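Local coordinates for cpftsy (PDB 4AK9), which probably binds GTP and serves as the chloroplast signal recognition particle receptor, a SIMIBI-class GTPase that takes part in protein transport and chloroplast biogenesis, at residues V118-G123 / S234-V239; E238-L243 / G266-K271. All coordinates share one frame; numbering follows the deposited sequence.

Overall arrangement
Both contacts lie in the central sheet of the SRP54-type GTPase domain, and strand 238-244 is common to them. Interaction 1 sets the start of that strand, with the loop before it, against strand 117-123; interaction 2 pairs its later part, L240 to L243, with strand 266-270. Their centres are about 11 Å apart. Along the chain, some 110 residues, mostly helical, separate 118-123 from 234-239, whereas helix 251-261 alone makes the crossover from 238-244 to 266-270. The two also touch: L240 N and O probably bond to M120 O and V122 N, and I121 packs on V242. Strand 117-123 leads into a sequence consistent with a P-loop (Walker A), as in related GTPases, and the contacts flank strand 238-244 in the sheet core.

Interaction 1. Residues V118-G123 / S234-V239; sequences VLMIVG and SAPNEV
N237 reaches back to V118 with both its side chain and its backbone, and this polar pair begins the parallel pairing of 118-123 with 234-239. In the first group of bonds, V118 N donates to N237 OD1 at 2.8 Å, coming in tilted 34° from the plane of the amide carbonyl. N237 N returns a bond to V118 O, also 2.8 Å long, and E238 N adds a weak one to the same oxygen. The regular ladder then takes over, with M120 N bound to E238 O at 2.9 Å.

The apolar contacts follow the two faces of the sheet. V118 CB meets A235 CB at 3.6 Å. On the face carrying M120 and V239, the methionine chain bends at chi3 (76°), and SD lies 3.7 Å from CG of P236, a proline that follows a cis peptide bond. Farther along this face, V122 CG2 rests 4.0 Å from V239 CG1. On the other face L119 and E238 lie side by side, L119 CG against E238 CB, while the carboxylate leads away to T265, Q110 and a salt bridge with K293.

The N237 carboxamide oxygen thus takes up V118 N just ahead of the strand, while the N237 backbone binds V118 O. With both backbone polar atoms of V118 gripped in this way, the polar pairing extends past the point where the strand begins.

Interaction 2. Residues E238-L243 / G266-K271; sequences EVLLVL and GFILTK
L243 and I268, with 83 Å² buried apiece, carry the pairing of 238-243 with 266-271, and their backbones are joined directly: L243 N donates to I268 O at 2.7 Å. I268 in turn gives its N-H to L241 O at 2.8 Å. The two strands are parallel, with a crossing angle of -28° between their axes.

L243 points to the face it shares with F267 and L269. Its CG stands anti to the carbonyl carbon (chi1 -59°), and CD1 touches both F267 CD1, at 3.8 Å, and L269 CD1, at 4.0 Å. The edge of the F267 ring receives L241 CD2. Helix 251-261 covers L241, L243 and L269, and helix 280-288 closes over F267 and L269.

I268 occupies the other face, where its CD1 reaches back to L240 CB at 3.9 Å. G266, third in buried area, has no side chain, and the L240 CD2 methyl lies 4.0 Å from its CA. At the far end T270 N bonds to L243 O, and its CG2 meets V242 CG1 across the strands.

Alternate backbone N-H and C=O groups are therefore paired across the strands, the L240 amide turning instead to strand 117-123, while hydrocarbon packs on both faces, as in the hydrophobic core of a beta-alpha-beta unit in P-loop GTPases.

Interaction 1. Residues V118-G123 / S234-V239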
loop_
_atom_site.group_PDB
_atom_site.type_symbol
_atom_site.label_atom_id
_atom_site.label_comp_id
_atom_site.label_asym_id
_atom_site.label_seq_id
_atom_site.Cartn_x
_atom_site.Cartn_y
_atom_site.Cartn_z
ATOM N N VAL A 118 -24.577 9.698 21.730
ATOM C CA VAL A 118 -23.333 10.446 21.687
ATOM C C VAL A 118 -22.326 9.709 20.789
ATOM O O VAL A 118 -22.022 8.533 21.009
ATOM C CB VAL A 118 -22.722 10.657 23.076
ATOM C CG1 VAL A 118 -21.367 11.372 22.979
ATOM C CG2 VAL A 118 -23.687 11.487 23.968
ATOM N N LEU A 119 -21.840 10.405 19.760
ATOM C CA LEU A 119 -20.883 9.802 18.814
ATOM C C LEU A 119 -19.565 10.551 18.965
ATOM O O LEU A 119 -19.516 11.786 18.807
ATOM C CB LEU A 119 -21.407 9.967 17.379
ATOM C CG LEU A 119 -22.340 8.960 16.711
ATOM C CD1 LEU A 119 -23.375 8.435 17.648
ATOM C CD2 LEU A 119 -23.004 9.579 15.499
ATOM N N MET A 120 -18.486 9.840 19.288
ATOM C CA MET A 120 -17.174 10.465 19.311
ATOM C C MET A 120 -16.444 10.181 17.996
ATOM O O MET A 120 -16.429 9.051 17.522
ATOM C CB MET A 120 -16.335 9.978 20.493
ATOM C CG MET A 120 -16.849 10.460 21.837
ATOM S SD MET A 120 -15.928 9.643 23.171
ATOM C CE MET A 120 -14.355 10.490 23.172
ATOM N N ILE A 121 -15.898 11.222 17.387
ATOM C CA ILE A 121 -15.178 11.081 16.122
ATOM C C ILE A 121 -13.697 11.184 16.468
ATOM O O ILE A 121 -13.239 12.165 17.099
ATOM C CB ILE A 121 -15.549 12.204 15.134
ATOM C CG1 ILE A 121 -17.047 12.227 14.820
ATOM C CG2 ILE A 121 -14.633 12.199 13.879
ATOM C CD1 ILE A 121 -17.748 10.906 14.646
ATOM N N VAL A 122 -12.916 10.163 16.110
ATOM C CA VAL A 122 -11.491 10.194 16.444
ATOM C C VAL A 122 -10.614 9.969 15.204
ATOM O O VAL A 122 -11.111 9.556 14.152
ATOM C CB VAL A 122 -11.127 9.112 17.503
ATOM C CG1 VAL A 122 -11.955 9.334 18.787
ATOM C CG2 VAL A 122 -11.427 7.732 16.946
ATOM N N GLY A 123 -9.322 10.238 15.337
ATOM C CA GLY A 123 -8.407 10.060 14.210
ATOM C C GLY A 123 -7.313 11.098 14.134
ATOM O O GLY A 123 -7.232 12.003 14.962
ATOM N N SER A 234 -24.713 5.931 29.214
ATOM C CA SER A 234 -24.916 5.176 27.965
ATOM C C SER A 234 -23.957 5.603 26.838
ATOM O O SER A 234 -23.947 5.018 25.740
ATOM C CB SER A 234 -26.377 5.305 27.488
ATOM O OG SER A 234 -26.788 6.668 27.390
ATOM N N ALA A 235 -23.159 6.627 27.114
ATOM C CA ALA A 235 -22.292 7.244 26.110
ATOM C C ALA A 235 -20.821 6.866 26.332
ATOM O O ALA A 235 -20.412 6.563 27.473
ATOM C CB ALA A 235 -22.462 8.758 26.157
ATOM N N PRO A 236 -20.003 6.873 25.254
ATOM C CA PRO A 236 -20.401 7.109 23.844
ATOM C C PRO A 236 -21.091 5.895 23.221
ATOM O O PRO A 236 -20.695 4.752 23.499
ATOM C CB PRO A 236 -19.057 7.383 23.127
ATOM C CG PRO A 236 -17.997 6.637 23.991
ATOM C CD PRO A 236 -18.539 6.712 25.437
ATOM N N ASN A 237 -22.090 6.123 22.371
ATOM C CA ASN A 237 -22.755 5.027 21.671
ATOM C C ASN A 237 -21.921 4.522 20.492
ATOM O O ASN A 237 -21.996 3.351 20.152
ATOM C CB ASN A 237 -24.107 5.491 21.170
ATOM C CG ASN A 237 -24.996 5.969 22.303
ATOM O OD1 ASN A 237 -24.829 7.079 22.807
ATOM N ND2 ASN A 237 -25.924 5.117 22.721
ATOM N N GLU A 238 -21.135 5.424 19.901
ATOM C CA GLU A 238 -20.220 5.096 18.798
ATOM C C GLU A 238 -18.894 5.818 19.000
ATOM O O GLU A 238 -18.853 6.946 19.499
ATOM C CB GLU A 238 -20.847 5.497 17.441
ATOM C CG GLU A 238 -22.114 4.718 17.037
ATOM C CD GLU A 238 -21.803 3.296 16.558
ATOM O OE1 GLU A 238 -20.637 3.015 16.149
ATOM O OE2 GLU A 238 -22.726 2.446 16.564
ATOM N N VAL A 239 -17.800 5.156 18.645
ATOM C CA VAL A 239 -16.489 5.800 18.532
ATOM C C VAL A 239 -16.054 5.511 17.076
ATOM O O VAL A 239 -15.772 4.370 16.679
ATOM C CB VAL A 239 -15.430 5.287 19.568
ATOM C CG1 VAL A 239 -14.066 5.936 19.356
ATOM C CG2 VAL A 239 -15.913 5.520 21.021
#

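Interaction 2. Residues E238-L243 / G266-K271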
loop_
_atom_site.group_PDB
_atom_site.type_symbol
_atom_site.label_atom_id
_atom_site.label_comp_id
_atom_site.label_asym_id
_atom_site.label_seq_id
_atom_site.Cartn_x
_atom_site.Cartn_y
_atom_site.Cartn_z
ATOM N N GLU A 238 -21.135 5.424 19.901
ATOM C CA GLU A 238 -20.220 5.096 18.798
ATOM C C GLU A 238 -18.894 5.818 19.000
ATOM O O GLU A 238 -18.853 6.946 19.499
ATOM C CB GLU A 238 -20.847 5.497 17.441
ATOM C CG GLU A 238 -22.114 4.718 17.037
ATOM C CD GLU A 238 -21.803 3.296 16.558
ATOM O OE1 GLU A 238 -20.637 3.015 16.149
ATOM O OE2 GLU A 238 -22.726 2.446 16.564
ATOM N N VAL A 239 -17.800 5.156 18.645
ATOM C CA VAL A 239 -16.489 5.800 18.532
ATOM C C VAL A 239 -16.054 5.511 17.076
ATOM O O VAL A 239 -15.772 4.370 16.679
ATOM C CB VAL A 239 -15.430 5.287 19.568
ATOM C CG1 VAL A 239 -14.066 5.936 19.356
ATOM C CG2 VAL A 239 -15.913 5.520 21.021
ATOM N N LEU A 240 -16.080 6.552 16.263
ATOM C CA LEU A 240 -15.875 6.385 14.829
ATOM C C LEU A 240 -14.492 6.904 14.478
ATOM O O LEU A 240 -14.171 8.073 14.683
ATOM C CB LEU A 240 -16.975 7.145 14.061
ATOM C CG LEU A 240 -18.384 6.674 14.381
ATOM C CD1 LEU A 240 -19.430 7.549 13.667
ATOM C CD2 LEU A 240 -18.541 5.200 13.988
ATOM N N LEU A 241 -13.643 6.014 13.955
ATOM C CA LEU A 241 -12.294 6.389 13.542
ATOM C C LEU A 241 -12.249 6.799 12.043
ATOM O O LEU A 241 -12.625 6.019 11.144
ATOM C CB LEU A 241 -11.331 5.211 13.826
ATOM C CG LEU A 241 -9.913 5.400 13.301
ATOM C CD1 LEU A 241 -9.205 6.567 13.991
ATOM C CD2 LEU A 241 -9.084 4.123 13.474
ATOM N N VAL A 242 -11.794 8.017 11.788
ATOM C CA VAL A 242 -11.791 8.550 10.432
ATOM C C VAL A 242 -10.407 8.285 9.858
ATOM O O VAL A 242 -9.400 8.653 10.459
ATOM C CB VAL A 242 -12.063 10.077 10.409
ATOM C CG1 VAL A 242 -12.029 10.576 8.936
ATOM C CG2 VAL A 242 -13.391 10.398 11.044
ATOM N N LEU A 243 -10.359 7.582 8.729
ATOM C CA LEU A 243 -9.076 7.215 8.095
ATOM C C LEU A 243 -9.031 7.702 6.649
ATOM O O LEU A 243 -10.015 7.573 5.925
ATOM C CB LEU A 243 -8.935 5.698 8.095
ATOM C CG LEU A 243 -8.975 5.070 9.497
ATOM C CD1 LEU A 243 -9.226 3.610 9.359
ATOM C CD2 LEU A 243 -7.631 5.358 10.173
ATOM N N GLY A 266 -16.463 1.672 14.767
ATOM C CA GLY A 266 -16.649 1.704 13.313
ATOM C C GLY A 266 -15.635 2.604 12.649
ATOM O O GLY A 266 -15.133 3.536 13.263
ATOM N N PHE A 267 -15.317 2.310 11.379
ATOM C CA PHE A 267 -14.434 3.192 10.612
ATOM C C PHE A 267 -15.223 4.054 9.623
ATOM O O PHE A 267 -16.267 3.643 9.106
ATOM C CB PHE A 267 -13.439 2.363 9.794
ATOM C CG PHE A 267 -12.657 1.375 10.601
ATOM C CD1 PHE A 267 -11.785 1.789 11.582
ATOM C CD2 PHE A 267 -12.771 0.005 10.331
ATOM C CE1 PHE A 267 -11.055 0.871 12.322
ATOM C CE2 PHE A 267 -12.027 -0.936 11.073
ATOM C CZ PHE A 267 -11.156 -0.498 12.054
ATOM N N ILE A 268 -14.675 5.223 9.355
ATOM C CA ILE A 268 -15.062 6.071 8.235
ATOM C C ILE A 268 -13.854 6.306 7.355
ATOM O O ILE A 268 -12.832 6.880 7.783
ATOM C CB ILE A 268 -15.644 7.415 8.740
ATOM C CG1 ILE A 268 -16.892 7.118 9.577
ATOM C CG2 ILE A 268 -15.955 8.387 7.494
ATOM C CD1 ILE A 268 -17.404 8.369 10.336
ATOM N N LEU A 269 -13.941 5.818 6.116
ATOM C CA LEU A 269 -12.813 5.912 5.181
ATOM C C LEU A 269 -13.114 7.005 4.172
ATOM O O LEU A 269 -14.079 6.884 3.418
ATOM C CB LEU A 269 -12.595 4.574 4.448
ATOM C CG LEU A 269 -11.626 3.631 5.208
ATOM C CD1 LEU A 269 -12.135 3.248 6.611
ATOM C CD2 LEU A 269 -11.347 2.370 4.406
ATOM N N THR A 270 -12.335 8.068 4.217
ATOM C CA THR A 270 -12.586 9.250 3.385
ATOM C C THR A 270 -11.727 9.262 2.109
ATOM O O THR A 270 -10.753 8.494 1.989
ATOM C CB THR A 270 -12.250 10.542 4.157
ATOM O OG1 THR A 270 -10.867 10.517 4.513
ATOM C CG2 THR A 270 -13.093 10.677 5.423
ATOM N N LYS A 271 -12.080 10.164 1.194
ATOM C CA LYS A 271 -11.268 10.487 0.014
ATOM C C LYS A 271 -11.021 9.298 -0.905
ATOM O O LYS A 271 -9.988 9.222 -1.580
ATOM C CB LYS A 271 -9.945 11.083 0.453
ATOM C CG LYS A 271 -10.133 12.390 1.238
ATOM C CD LYS A 271 -8.846 12.808 1.934
ATOM C CE LYS A 271 -7.739 13.139 0.931
ATOM N NZ LYS A 271 -6.453 13.556 1.588
#